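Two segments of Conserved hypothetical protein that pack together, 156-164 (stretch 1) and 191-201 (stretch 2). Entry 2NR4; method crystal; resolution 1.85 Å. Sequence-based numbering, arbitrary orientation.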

ATOM      1  N   PRO A 156      -4.677   2.882  -0.278  1.00 21.26           N
ATOM      2  CA  PRO A 156      -3.490   3.198  -1.093  1.00 21.79           C
ATOM      3  C   PRO A 156      -3.089   4.683  -0.998  1.00 21.04           C
ATOM      4  O   PRO A 156      -3.945   5.627  -1.042  1.00 20.76           O
ATOM      5  CB  PRO A 156      -3.928   2.794  -2.519  1.00 21.89           C
ATOM      6  CG  PRO A 156      -4.881   1.590  -2.247  1.00 21.96           C
ATOM      7  CD  PRO A 156      -5.711   2.214  -1.109  1.00 23.55           C
ATOM      8  N   ASN A 157      -1.791   4.886  -0.787  1.00 21.12           N
ATOM      9  CA  ASN A 157      -1.249   6.234  -0.662  1.00 20.00           C
ATOM     10  C   ASN A 157       0.103   6.253  -1.379  1.00 20.20           C
ATOM     11  O   ASN A 157       1.044   5.514  -1.001  1.00 19.21           O
ATOM     12  CB  ASN A 157      -1.156   6.596   0.822  1.00 20.82           C
ATOM     13  CG  ASN A 157      -0.622   8.003   1.045  1.00 22.69           C
ATOM     14  OD1 ASN A 157       0.534   8.305   0.725  1.00 22.57           O
ATOM     15  ND2 ASN A 157      -1.455   8.864   1.598  1.00 23.38           N
ATOM     16  N   ARG A 158       0.191   7.065  -2.430  1.00 18.53           N
ATOM     17  CA  ARG A 158       1.382   7.111  -3.251  1.00 19.08           C
ATOM     18  C   ARG A 158       2.579   7.700  -2.489  1.00 18.60           C
ATOM     19  O   ARG A 158       3.698   7.476  -2.900  1.00 19.45           O
ATOM     20  CB  ARG A 158       1.137   7.921  -4.512  1.00 18.20           C
ATOM     21  CG  ARG A 158       0.098   7.270  -5.476  1.00 19.81           C
ATOM     22  CD  ARG A 158      -0.192   8.276  -6.547  1.00 21.98           C
ATOM     23  NE  ARG A 158       0.888   8.331  -7.508  1.00 23.03           N
ATOM     24  CZ  ARG A 158       1.179   9.413  -8.223  1.00 26.14           C
ATOM     25  NH1 ARG A 158       0.466  10.538  -8.073  1.00 25.10           N
ATOM     26  NH2 ARG A 158       2.160   9.359  -9.091  1.00 23.77           N
ATOM     27  N   GLY A 159       2.308   8.476  -1.439  1.00 19.16           N
ATOM     28  CA  GLY A 159       3.349   9.041  -0.558  1.00 19.99           C
ATOM     29  C   GLY A 159       4.014   7.949   0.261  1.00 20.60           C
ATOM     30  O   GLY A 159       5.261   7.859   0.324  1.00 21.92           O
ATOM     31  N   PHE A 160       3.197   7.091   0.867  1.00 21.00           N
ATOM     32  CA  PHE A 160       3.729   5.920   1.571  1.00 20.68           C
ATOM     33  C   PHE A 160       4.513   5.035   0.606  1.00 19.67           C
ATOM     34  O   PHE A 160       5.642   4.619   0.880  1.00 18.73           O
ATOM     35  CB  PHE A 160       2.606   5.120   2.233  1.00 21.04           C
ATOM     36  CG  PHE A 160       3.102   3.880   2.922  1.00 22.54           C
ATOM     37  CD1 PHE A 160       3.541   3.953   4.244  1.00 24.75           C
ATOM     38  CD2 PHE A 160       3.220   2.651   2.230  1.00 22.39           C
ATOM     39  CE1 PHE A 160       4.052   2.841   4.897  1.00 26.43           C
ATOM     40  CE2 PHE A 160       3.739   1.500   2.890  1.00 24.35           C
ATOM     41  CZ  PHE A 160       4.167   1.605   4.244  1.00 24.91           C
ATOM     42  N   ASN A 161       3.930   4.795  -0.576  1.00 19.52           N
ATOM     43  CA  ASN A 161       4.592   3.969  -1.576  1.00 19.41           C
ATOM     44  C   ASN A 161       5.927   4.573  -2.011  1.00 19.91           C
ATOM     45  O   ASN A 161       6.889   3.853  -2.267  1.00 19.39           O
ATOM     46  CB  ASN A 161       3.661   3.788  -2.782  1.00 19.62           C
ATOM     47  CG  ASN A 161       2.376   3.065  -2.427  1.00 19.01           C
ATOM     48  OD1 ASN A 161       2.192   2.538  -1.324  1.00 17.37           O
ATOM     49  ND2 ASN A 161       1.439   3.049  -3.388  1.00 17.71           N
ATOM     50  N   ALA A 162       5.987   5.908  -2.078  1.00 19.24           N
ATOM     51  CA  ALA A 162       7.216   6.616  -2.453  1.00 20.11           C
ATOM     52  C   ALA A 162       8.303   6.472  -1.416  1.00 20.70           C
ATOM     53  O   ALA A 162       9.509   6.360  -1.767  1.00 20.87           O
ATOM     54  CB  ALA A 162       6.936   8.064  -2.698  1.00 20.63           C
ATOM     55  N   VAL A 163       7.898   6.437  -0.155  1.00 19.50           N
ATOM     56  CA  VAL A 163       8.842   6.186   0.951  1.00 21.13           C
ATOM     57  C   VAL A 163       9.464   4.797   0.820  1.00 20.81           C
ATOM     58  O   VAL A 163      10.679   4.667   0.941  1.00 20.67           O
ATOM     59  CB  VAL A 163       8.173   6.306   2.352  1.00 21.17           C
ATOM     60  CG1 VAL A 163       9.160   5.805   3.482  1.00 22.20           C
ATOM     61  CG2 VAL A 163       7.767   7.767   2.604  1.00 22.68           C
ATOM     62  N   LEU A 164       8.646   3.784   0.508  1.00 20.04           N
ATOM     63  CA  LEU A 164       9.116   2.420   0.298  1.00 21.45           C
ATOM     64  C   LEU A 164      10.169   2.380  -0.830  1.00 21.80           C
ATOM     65  O   LEU A 164      11.241   1.762  -0.691  1.00 21.32           O
ATOM     66  CB  LEU A 164       7.930   1.547  -0.101  1.00 22.29           C
ATOM     67  CG  LEU A 164       7.795   0.182   0.514  1.00 27.90           C
ATOM     68  CD1 LEU A 164       7.819   0.362   2.062  1.00 29.61           C
ATOM     69  CD2 LEU A 164       6.430  -0.463   0.050  1.00 24.79           C
ATOM     70  N   LEU A 191       6.830  13.121  -4.233  1.00 29.17           N
ATOM     71  CA  LEU A 191       5.544  12.457  -4.047  1.00 28.21           C
ATOM     72  C   LEU A 191       5.160  12.299  -2.598  1.00 28.01           C
ATOM     73  O   LEU A 191       3.972  12.347  -2.238  1.00 27.81           O
ATOM     74  CB  LEU A 191       5.547  11.084  -4.728  1.00 30.11           C
ATOM     75  CG  LEU A 191       5.390  11.046  -6.252  1.00 31.48           C
ATOM     76  CD1 LEU A 191       5.486   9.592  -6.671  1.00 36.14           C
ATOM     77  CD2 LEU A 191       4.024  11.650  -6.675  1.00 33.74           C
ATOM     78  N   ALA A 192       6.154  12.085  -1.742  1.00 26.51           N
ATOM     79  CA  ALA A 192       5.871  11.945  -0.339  1.00 26.98           C
ATOM     80  C   ALA A 192       5.319  13.256   0.214  1.00 27.68           C
ATOM     81  O   ALA A 192       4.436  13.258   1.075  1.00 27.27           O
ATOM     82  CB  ALA A 192       7.167  11.557   0.420  1.00 27.11           C
ATOM     83  N   SER A 193       5.899  14.358  -0.266  1.00 28.16           N
ATOM     84  CA  SER A 193       5.463  15.685   0.124  1.00 30.60           C
ATOM     85  C   SER A 193       4.054  16.020  -0.375  1.00 30.01           C
ATOM     86  O   SER A 193       3.293  16.674   0.346  1.00 30.48           O
ATOM     87  CB  SER A 193       6.418  16.746  -0.398  1.00 30.65           C
ATOM     88  OG  SER A 193       6.155  17.928   0.354  1.00 35.56           O
ATOM     89  N   LYS A 194       3.740  15.618  -1.614  1.00 28.49           N
ATOM     90  CA  LYS A 194       2.434  15.907  -2.211  1.00 28.73           C
ATOM     91  C   LYS A 194       1.375  14.993  -1.659  1.00 28.06           C
ATOM     92  O   LYS A 194       0.292  15.450  -1.275  1.00 27.59           O
ATOM     93  CB  LYS A 194       2.481  15.790  -3.732  1.00 30.18           C
ATOM     94  CG  LYS A 194       3.471  16.734  -4.362  1.00 34.87           C
ATOM     95  CD  LYS A 194       3.562  16.539  -5.882  1.00 43.47           C
ATOM     96  CE  LYS A 194       3.999  17.846  -6.571  1.00 48.14           C
ATOM     97  NZ  LYS A 194       3.036  18.954  -6.222  1.00 49.25           N
ATOM     98  N   CYS A 195       1.688  13.699  -1.592  1.00 25.78           N
ATOM     99  CA  CYS A 195       0.663  12.665  -1.287  1.00 25.21           C
ATOM    100  C   CYS A 195       0.686  12.145   0.135  1.00 24.82           C
ATOM    101  O   CYS A 195      -0.323  11.651   0.644  1.00 24.41           O
ATOM    102  CB  CYS A 195       0.764  11.471  -2.285  1.00 23.97           C
ATOM    103  SG  CYS A 195       0.676  11.935  -4.047  1.00 29.78           S
ATOM    104  N   GLY A 196       1.838  12.238   0.815  1.00 23.76           N
ATOM    105  CA  GLY A 196       1.904  11.654   2.153  1.00 24.69           C
ATOM    106  C   GLY A 196       1.303  12.569   3.191  1.00 25.07           C
ATOM    107  O   GLY A 196       0.989  13.718   2.886  1.00 26.30           O
ATOM    108  N   GLY A 197       1.123  12.039   4.379  1.00 26.81           N
ATOM    109  CA  GLY A 197       0.872  12.807   5.591  1.00 27.92           C
ATOM    110  C   GLY A 197       2.150  13.146   6.311  1.00 29.39           C
ATOM    111  O   GLY A 197       3.263  12.973   5.755  1.00 28.03           O
ATOM    112  N   ASP A 198       1.992  13.623   7.552  1.00 30.38           N
ATOM    113  CA  ASP A 198       3.131  13.910   8.442  1.00 31.68           C
ATOM    114  C   ASP A 198       4.113  12.743   8.605  1.00 31.17           C
ATOM    115  O   ASP A 198       5.326  12.960   8.613  1.00 31.64           O
ATOM    116  CB  ASP A 198       2.656  14.352   9.835  1.00 32.52           C
ATOM    117  CG  ASP A 198       2.073  15.750   9.834  1.00 37.53           C
ATOM    118  OD1 ASP A 198       2.281  16.459   8.832  1.00 44.01           O
ATOM    119  OD2 ASP A 198       1.402  16.142  10.824  1.00 44.04           O
ATOM    120  N   ALA A 199       3.606  11.517   8.763  1.00 30.35           N
ATOM    121  CA  ALA A 199       4.486  10.362   8.970  1.00 29.11           C
ATOM    122  C   ALA A 199       5.411  10.121   7.773  1.00 29.34           C
ATOM    123  O   ALA A 199       6.620   9.894   7.951  1.00 27.93           O
ATOM    124  CB  ALA A 199       3.679   9.106   9.282  1.00 29.50           C
ATOM    125  N   GLU A 200       4.856  10.182   6.556  1.00 28.67           N
ATOM    126  CA  GLU A 200       5.689  10.080   5.355  1.00 29.26           C
ATOM    127  C   GLU A 200       6.736  11.174   5.228  1.00 30.38           C
ATOM    128  O   GLU A 200       7.884  10.933   4.818  1.00 28.27           O
ATOM    129  CB  GLU A 200       4.839  10.043   4.083  1.00 29.43           C
ATOM    130  CG  GLU A 200       4.101   8.732   3.893  1.00 28.68           C
ATOM    131  CD  GLU A 200       2.879   8.583   4.757  1.00 33.23           C
ATOM    132  OE1 GLU A 200       2.302   9.622   5.166  1.00 30.06           O
ATOM    133  OE2 GLU A 200       2.492   7.413   5.032  1.00 34.68           O
ATOM    134  N   LYS A 201       6.336  12.397   5.563  1.00 30.25           N
ATOM    135  CA  LYS A 201       7.261  13.508   5.435  1.00 32.02           C
ATOM    136  C   LYS A 201       8.403  13.367   6.445  1.00 30.10           C
ATOM    137  O   LYS A 201       9.550  13.617   6.088  1.00 31.52           O
ATOM    138  CB  LYS A 201       6.529  14.855   5.485  1.00 31.43           C
ATOM    139  CG  LYS A 201       5.569  15.071   4.282  1.00 34.72           C
ATOM    140  CD  LYS A 201       4.734  16.368   4.495  1.00 36.11           C
ATOM    141  CE  LYS A 201       3.567  16.480   3.515  1.00 39.32           C
ATOM    142  NZ  LYS A 201       2.655  17.619   3.884  1.00 44.03           N
TER

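The most unusual feature of this contact is how closely the two backbones approach at a glycine: G159 CA lies 3.9 Å from A192 CA, 3.8 Å from the carbonyl oxygen L191 O and 3.8 Å from G196 N. No side chain could be accommodated there. An ideal CB built on G159 would point toward the other stretch and fall 2.4 Å from G196 N and 2.9 Å from C195 C, both clashes. The bare alpha carbon therefore rests directly against the last turn of helix 191-195.

The helices that meet at this point, 158-164 and 191-195, run nearly antiparallel, with 160° between their N-to-C directions and a closest axial approach of 7.5 Å. This arrangement sets the beginning of the first helix beside the end of the second. N157 joins the two termini. As the N-cap residue, it uses OD1 to accept from F160 N (2.9 Å, 157°) and, more weakly, from G159 N (2.8 Å, 120°), satisfying amides that have no preceding helical turn to supply carbonyls. The other end of the same amide reaches across: N157 ND2 donates to C195 O at 3.2 Å, with an N-H...O angle of 140°. This is the one hydrogen bond between the stretches. The distance from N157 OD1 to C195 O, 3.5 Å, represents two acceptors and adds no bond.

C195 and L191, one turn apart on the second helix and linked by the backbone bond from C195 N to L191 O (2.7 Å), both point their CA-to-CB bonds toward the first. C195 CB packs 3.5 Å from G159 N, while C195 SG sits 4.1 Å from R158 CB. L191 CD2 lies over one face of the R158 guanidinium, 3.8 Å from R158 NH2. A methyl group can cover that flat face without competing for the in-plane N-H directions, and R158 NE and NH2 are hydrogen-bonded elsewhere in the structure. Farther along the first helix, A162 CB meets L191 CB at 3.9 Å, an apolar contact.

After C195 the second stretch leaves helical geometry at G196, and G197 takes the N-cap position of the next helix. G196 also lacks room for a side chain: an ideal CB there would lie 2.5 Å from E200 CB, within its own stretch. The turn brings E200 back against the first helix, where it has 72 Å² covered, the largest area of any residue in the contact. E200 CG approaches F160 N at 3.6 Å and G159 C at 3.7 Å, so the aliphatic part of the side chain packs on backbone. Its carboxylate bends back to its own helix start, E200 OE1 accepting from G197 N at 2.8 Å and 140°. E200 OE2 lies at the edge of the F160 ring, near its plane, and is 3.6 Å from F160 CB. V163 CG2 packs nearby, 4.0 Å from E200 CB and 4.4 Å from A192 CB. Altogether 465 Å² is buried, mostly by close van der Waals packing.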